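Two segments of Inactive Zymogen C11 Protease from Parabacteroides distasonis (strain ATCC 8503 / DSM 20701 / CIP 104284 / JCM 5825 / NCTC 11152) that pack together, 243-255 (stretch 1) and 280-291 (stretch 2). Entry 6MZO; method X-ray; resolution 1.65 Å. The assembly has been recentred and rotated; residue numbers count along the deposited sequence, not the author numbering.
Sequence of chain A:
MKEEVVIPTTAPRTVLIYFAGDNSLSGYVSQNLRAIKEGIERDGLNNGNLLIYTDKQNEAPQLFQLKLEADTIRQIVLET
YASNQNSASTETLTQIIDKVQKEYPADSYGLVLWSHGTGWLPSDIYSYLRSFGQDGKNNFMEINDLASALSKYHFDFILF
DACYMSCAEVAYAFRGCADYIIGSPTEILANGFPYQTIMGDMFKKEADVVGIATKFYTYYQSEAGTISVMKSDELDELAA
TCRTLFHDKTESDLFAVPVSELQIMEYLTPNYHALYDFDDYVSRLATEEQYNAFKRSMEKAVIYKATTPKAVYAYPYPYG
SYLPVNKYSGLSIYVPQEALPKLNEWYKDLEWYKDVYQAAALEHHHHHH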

# COMPACT_ATOMS: atom_id res chain seq x y z
N ARG A 243 -4.94 17.41 -13.47
CA ARG A 243 -5.84 18.51 -13.25
C ARG A 243 -6.32 19.09 -14.60
O ARG A 243 -7.54 19.43 -14.76
N THR A 244 -5.43 19.05 -15.59
CA THR A 244 -5.79 19.72 -16.86
C THR A 244 -6.96 19.04 -17.56
O THR A 244 -7.75 19.72 -18.24
N LEU A 245 -7.16 17.75 -17.31
CA LEU A 245 -8.25 17.05 -17.96
C LEU A 245 -9.43 16.82 -17.03
O LEU A 245 -10.53 16.56 -17.51
N PHE A 246 -9.25 16.94 -15.71
CA PHE A 246 -10.39 16.67 -14.83
C PHE A 246 -11.12 17.94 -14.36
O PHE A 246 -12.31 17.89 -14.03
N HIS A 247 -10.39 19.05 -14.31
CA HIS A 247 -10.91 20.22 -13.60
C HIS A 247 -12.09 20.87 -14.34
O HIS A 247 -12.80 21.73 -13.75
N ASP A 248 -12.34 20.49 -15.60
CA ASP A 248 -13.43 21.12 -16.34
C ASP A 248 -14.51 20.11 -16.71
O ASP A 248 -15.37 20.36 -17.61
N LYS A 249 -14.49 18.97 -16.04
CA LYS A 249 -15.45 17.90 -16.38
C LYS A 249 -16.64 18.04 -15.41
O LYS A 249 -16.42 18.08 -14.18
N THR A 250 -17.84 18.10 -15.95
CA THR A 250 -18.99 18.12 -15.07
C THR A 250 -19.32 16.70 -14.57
O THR A 250 -18.81 15.70 -15.11
N GLU A 251 -20.15 16.60 -13.53
CA GLU A 251 -20.59 15.28 -13.10
C GLU A 251 -21.20 14.53 -14.26
O GLU A 251 -20.92 13.34 -14.45
N SER A 252 -22.00 15.22 -15.08
CA SER A 252 -22.61 14.52 -16.21
C SER A 252 -21.56 14.00 -17.20
O SER A 252 -21.65 12.87 -17.71
N ASP A 253 -20.52 14.79 -17.46
CA ASP A 253 -19.37 14.29 -18.26
C ASP A 253 -18.72 13.02 -17.66
O ASP A 253 -18.37 12.08 -18.37
N LEU A 254 -18.50 13.01 -16.35
CA LEU A 254 -17.86 11.88 -15.70
C LEU A 254 -18.74 10.63 -15.79
O LEU A 254 -18.26 9.51 -16.04
N PHE A 255 -20.02 10.85 -15.59
CA PHE A 255 -20.95 9.74 -15.50
C PHE A 255 -21.17 9.11 -16.87
O PHE A 255 -21.62 7.97 -16.97
N ASP A 280 -6.39 3.64 -18.29
CA ASP A 280 -7.57 3.32 -19.05
C ASP A 280 -8.66 4.38 -18.83
O ASP A 280 -9.20 4.88 -19.76
N TYR A 281 -8.93 4.71 -17.58
CA TYR A 281 -9.92 5.72 -17.28
C TYR A 281 -9.57 7.05 -17.91
O TYR A 281 -10.35 7.65 -18.58
N VAL A 282 -8.37 7.52 -17.65
CA VAL A 282 -7.94 8.80 -18.21
C VAL A 282 -8.02 8.81 -19.74
O VAL A 282 -8.45 9.83 -20.34
N SER A 283 -7.74 7.68 -20.38
CA SER A 283 -7.83 7.63 -21.85
C SER A 283 -9.27 7.89 -22.38
O SER A 283 -9.44 8.28 -23.54
N ARG A 284 -10.28 7.73 -21.53
CA ARG A 284 -11.68 8.00 -21.90
C ARG A 284 -12.08 9.46 -21.82
O ARG A 284 -13.11 9.86 -22.36
N LEU A 285 -11.28 10.25 -21.15
CA LEU A 285 -11.61 11.65 -20.88
C LEU A 285 -10.61 12.62 -21.52
O LEU A 285 -11.01 13.73 -21.92
N ALA A 286 -9.34 12.20 -21.59
CA ALA A 286 -8.29 13.09 -22.10
C ALA A 286 -8.34 13.33 -23.59
O ALA A 286 -8.65 12.44 -24.39
N THR A 287 -7.97 14.55 -23.99
CA THR A 287 -7.66 14.83 -25.38
C THR A 287 -6.35 14.08 -25.69
O THR A 287 -5.72 13.56 -24.80
N GLU A 288 -6.00 13.98 -26.98
CA GLU A 288 -4.78 13.27 -27.35
C GLU A 288 -3.59 13.94 -26.71
O GLU A 288 -2.70 13.27 -26.17
N GLU A 289 -3.59 15.27 -26.73
CA GLU A 289 -2.50 16.03 -26.13
C GLU A 289 -2.39 15.80 -24.61
O GLU A 289 -1.32 15.50 -24.07
N GLN A 290 -3.52 15.92 -23.90
CA GLN A 290 -3.54 15.61 -22.47
C GLN A 290 -3.12 14.17 -22.15
O GLN A 290 -2.44 13.92 -21.15
N TYR A 291 -3.56 13.22 -22.98
CA TYR A 291 -3.20 11.82 -22.75
C TYR A 291 -1.71 11.62 -22.93
O TYR A 291 -1.10 10.89 -22.11

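The apolar centre is built from L245 and L285, whose CA-to-CB bonds both point toward the opposite stretch and which lose the largest areas to the contact, 88 and 96 Å² of the 500 Å² buried in total. L245 has chi1 at 69° (p) and chi2 at 116°, between wells. Its CD1 lies 4.0 Å from L285 CB and 4.1 Å from A286 N; its CD2 is 3.9 Å from V282 CG1 and 4.3 Å from A286 CB, and CD1 is nearly as close to V282 CG1, at 4.1 Å, so the side chain lies against V282, L285 and A286. The backbones are correspondingly close here, with L245 CA 5.7 Å from A286 CA.

L285, in the mt rotamer, sends CD1 to F246 CE1 (3.6 Å) and L254 CD2 (4.0 Å). F246 (chi1 m) and Y281 (chi1 t) both leave their backbones sideways, but their ends come nearer: F246 CE1 sits 3.7 Å from Y281 CE2, at the edge of the F246 ring. With centroids 5.8 Å apart and planes at 37°, the pair is oblique. V282 CG2 adds a contact to F246 CE2 at 4.1 Å.

Outward, polarity is handled without any direct hydrogen bond between the stretches. Beyond L254, whose CD2 is 3.7 Å from Y281 OH, water 3 accepts from Y281 OH (2.8 Å) and donates to L254 O (2.7 Å). On the K249 side, NZ donates to L245 O (2.8 Å) and to D248 OD1 (2.9 Å), the latter a salt bridge, and also to water 2 (2.8 Å), which lies within 2.8 Å of L285 O and 2.7 Å of Q290 OE1. Q290 (chi1 m, chi2 t) points toward stretch 1; its OE1 also accepts from T287 N (3.0 Å), and its NE2 donates to water 1 (3.0 Å), itself 3.0 Å from T244 O.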

# COMPACT_ATOMS: atom_id res chain seq x y z
CB ARG A 243 -5.13 19.60 -12.42
CG ARG A 243 -6.04 20.83 -12.17
CD ARG A 243 -5.26 21.88 -11.36
NE ARG A 243 -4.54 21.24 -10.28
CZ ARG A 243 -3.22 21.23 -10.14
NH1 ARG A 243 -2.44 21.91 -10.99
NH2 ARG A 243 -2.68 20.56 -9.12
CB THR A 244 -4.59 19.82 -17.83
OG1 THR A 244 -4.21 18.51 -18.27
CG2 THR A 244 -3.39 20.46 -17.13
CB LEU A 245 -7.79 15.70 -18.56
CG LEU A 245 -7.37 14.54 -17.63
CD1 LEU A 245 -8.30 13.35 -17.77
CD2 LEU A 245 -5.95 14.07 -17.89
CB PHE A 246 -9.92 15.87 -13.59
CG PHE A 246 -9.75 14.43 -13.86
CD1 PHE A 246 -10.87 13.63 -14.00
CD2 PHE A 246 -8.47 13.86 -13.92
CE1 PHE A 246 -10.73 12.27 -14.25
CE2 PHE A 246 -8.33 12.49 -14.13
CZ PHE A 246 -9.46 11.70 -14.30
CB HIS A 247 -9.80 21.26 -13.35
CG HIS A 247 -9.42 22.05 -14.56
ND1 HIS A 247 -9.28 21.49 -15.82
CD2 HIS A 247 -9.18 23.37 -14.72
CE1 HIS A 247 -8.97 22.43 -16.69
NE2 HIS A 247 -8.92 23.58 -16.05
CB ASP A 248 -12.89 21.85 -17.58
CG ASP A 248 -12.29 20.91 -18.63
OD1 ASP A 248 -11.98 19.74 -18.32
OD2 ASP A 248 -12.16 21.37 -19.80
CB LYS A 249 -14.82 16.49 -16.28
CG LYS A 249 -13.65 16.21 -17.28
CD LYS A 249 -14.23 16.28 -18.70
CE LYS A 249 -13.10 16.17 -19.77
NZ LYS A 249 -12.00 17.22 -19.74
CB THR A 250 -20.24 18.67 -15.77
OG1 THR A 250 -20.60 17.76 -16.82
CG2 THR A 250 -20.00 20.11 -16.34
CB GLU A 251 -21.62 15.36 -11.95
CG GLU A 251 -21.04 15.49 -10.57
CD GLU A 251 -21.98 14.93 -9.51
OE1 GLU A 251 -23.20 14.85 -9.78
OE2 GLU A 251 -21.48 14.52 -8.42
CB SER A 252 -23.63 15.43 -16.94
OG SER A 252 -24.74 15.73 -16.09
CB ASP A 253 -18.27 15.36 -18.38
CG ASP A 253 -18.71 16.62 -19.08
OD1 ASP A 253 -19.66 16.61 -19.91
OD2 ASP A 253 -18.05 17.66 -18.84
CB LEU A 254 -17.55 12.22 -14.23
CG LEU A 254 -16.61 13.41 -14.16
CD1 LEU A 254 -16.54 13.84 -12.65
CD2 LEU A 254 -15.18 13.06 -14.61
CB PHE A 255 -22.30 10.20 -14.93
CG PHE A 255 -22.25 10.61 -13.45
CD1 PHE A 255 -21.14 10.31 -12.64
CD2 PHE A 255 -23.31 11.30 -12.90
CE1 PHE A 255 -21.15 10.70 -11.33
CE2 PHE A 255 -23.33 11.68 -11.57
CZ PHE A 255 -22.24 11.38 -10.77
CB ASP A 280 -8.05 1.93 -18.69
CG ASP A 280 -9.01 1.34 -19.71
OD1 ASP A 280 -9.12 1.88 -20.78
OD2 ASP A 280 -9.62 0.35 -19.39
CB TYR A 281 -10.05 5.88 -15.77
CG TYR A 281 -11.05 6.91 -15.33
CD1 TYR A 281 -12.30 6.96 -15.88
CD2 TYR A 281 -10.74 7.80 -14.35
CE1 TYR A 281 -13.22 7.89 -15.46
CE2 TYR A 281 -11.65 8.74 -13.92
CZ TYR A 281 -12.88 8.77 -14.48
OH TYR A 281 -13.78 9.68 -14.07
CB VAL A 282 -6.43 9.14 -17.72
CG1 VAL A 282 -5.83 10.23 -18.61
CG2 VAL A 282 -6.45 9.57 -16.28
CB SER A 283 -7.30 6.26 -22.38
OG SER A 283 -8.33 5.27 -22.23
CB ARG A 284 -12.67 7.24 -21.01
CG ARG A 284 -12.42 5.76 -20.83
CD ARG A 284 -12.20 5.13 -22.13
NE ARG A 284 -11.60 3.80 -21.99
CZ ARG A 284 -12.11 2.70 -22.53
NH1 ARG A 284 -13.25 2.76 -23.27
NH2 ARG A 284 -11.50 1.54 -22.34
CB LEU A 285 -11.64 11.90 -19.39
CG LEU A 285 -12.83 11.26 -18.65
CD1 LEU A 285 -12.62 11.40 -17.16
CD2 LEU A 285 -14.15 11.98 -19.03
CB ALA A 286 -6.89 12.49 -21.75
CB THR A 287 -7.46 16.32 -25.65
OG1 THR A 287 -6.32 16.77 -24.87
CG2 THR A 287 -8.67 17.09 -25.25
CB GLU A 288 -4.61 13.23 -28.85
CG GLU A 288 -3.41 12.40 -29.30
CD GLU A 288 -3.16 12.56 -30.78
OE1 GLU A 288 -1.97 12.70 -31.19
OE2 GLU A 288 -4.16 12.58 -31.54
CB GLU A 289 -2.71 17.52 -26.40
CG GLU A 289 -1.55 18.40 -26.00
CD GLU A 289 -1.73 19.84 -26.49
OE1 GLU A 289 -1.66 20.77 -25.65
OE2 GLU A 289 -1.91 20.06 -27.71
CB GLN A 290 -4.97 15.85 -21.94
CG GLN A 290 -5.35 17.31 -21.97
CD GLN A 290 -6.85 17.56 -21.84
OE1 GLN A 290 -7.67 16.64 -21.90
NE2 GLN A 290 -7.20 18.83 -21.69
CB TYR A 291 -3.98 10.90 -23.69
CG TYR A 291 -3.86 9.40 -23.39
CD1 TYR A 291 -4.00 8.88 -22.10
CD2 TYR A 291 -3.67 8.51 -24.43
CE1 TYR A 291 -3.89 7.50 -21.85
CE2 TYR A 291 -3.59 7.14 -24.21
CZ TYR A 291 -3.71 6.64 -22.93
OH TYR A 291 -3.62 5.27 -22.77
O HOH W 1 -9.85 19.57 -20.40
O HOH W 2 -10.34 16.50 -21.91
O HOH W 3 -16.37 8.68 -14.33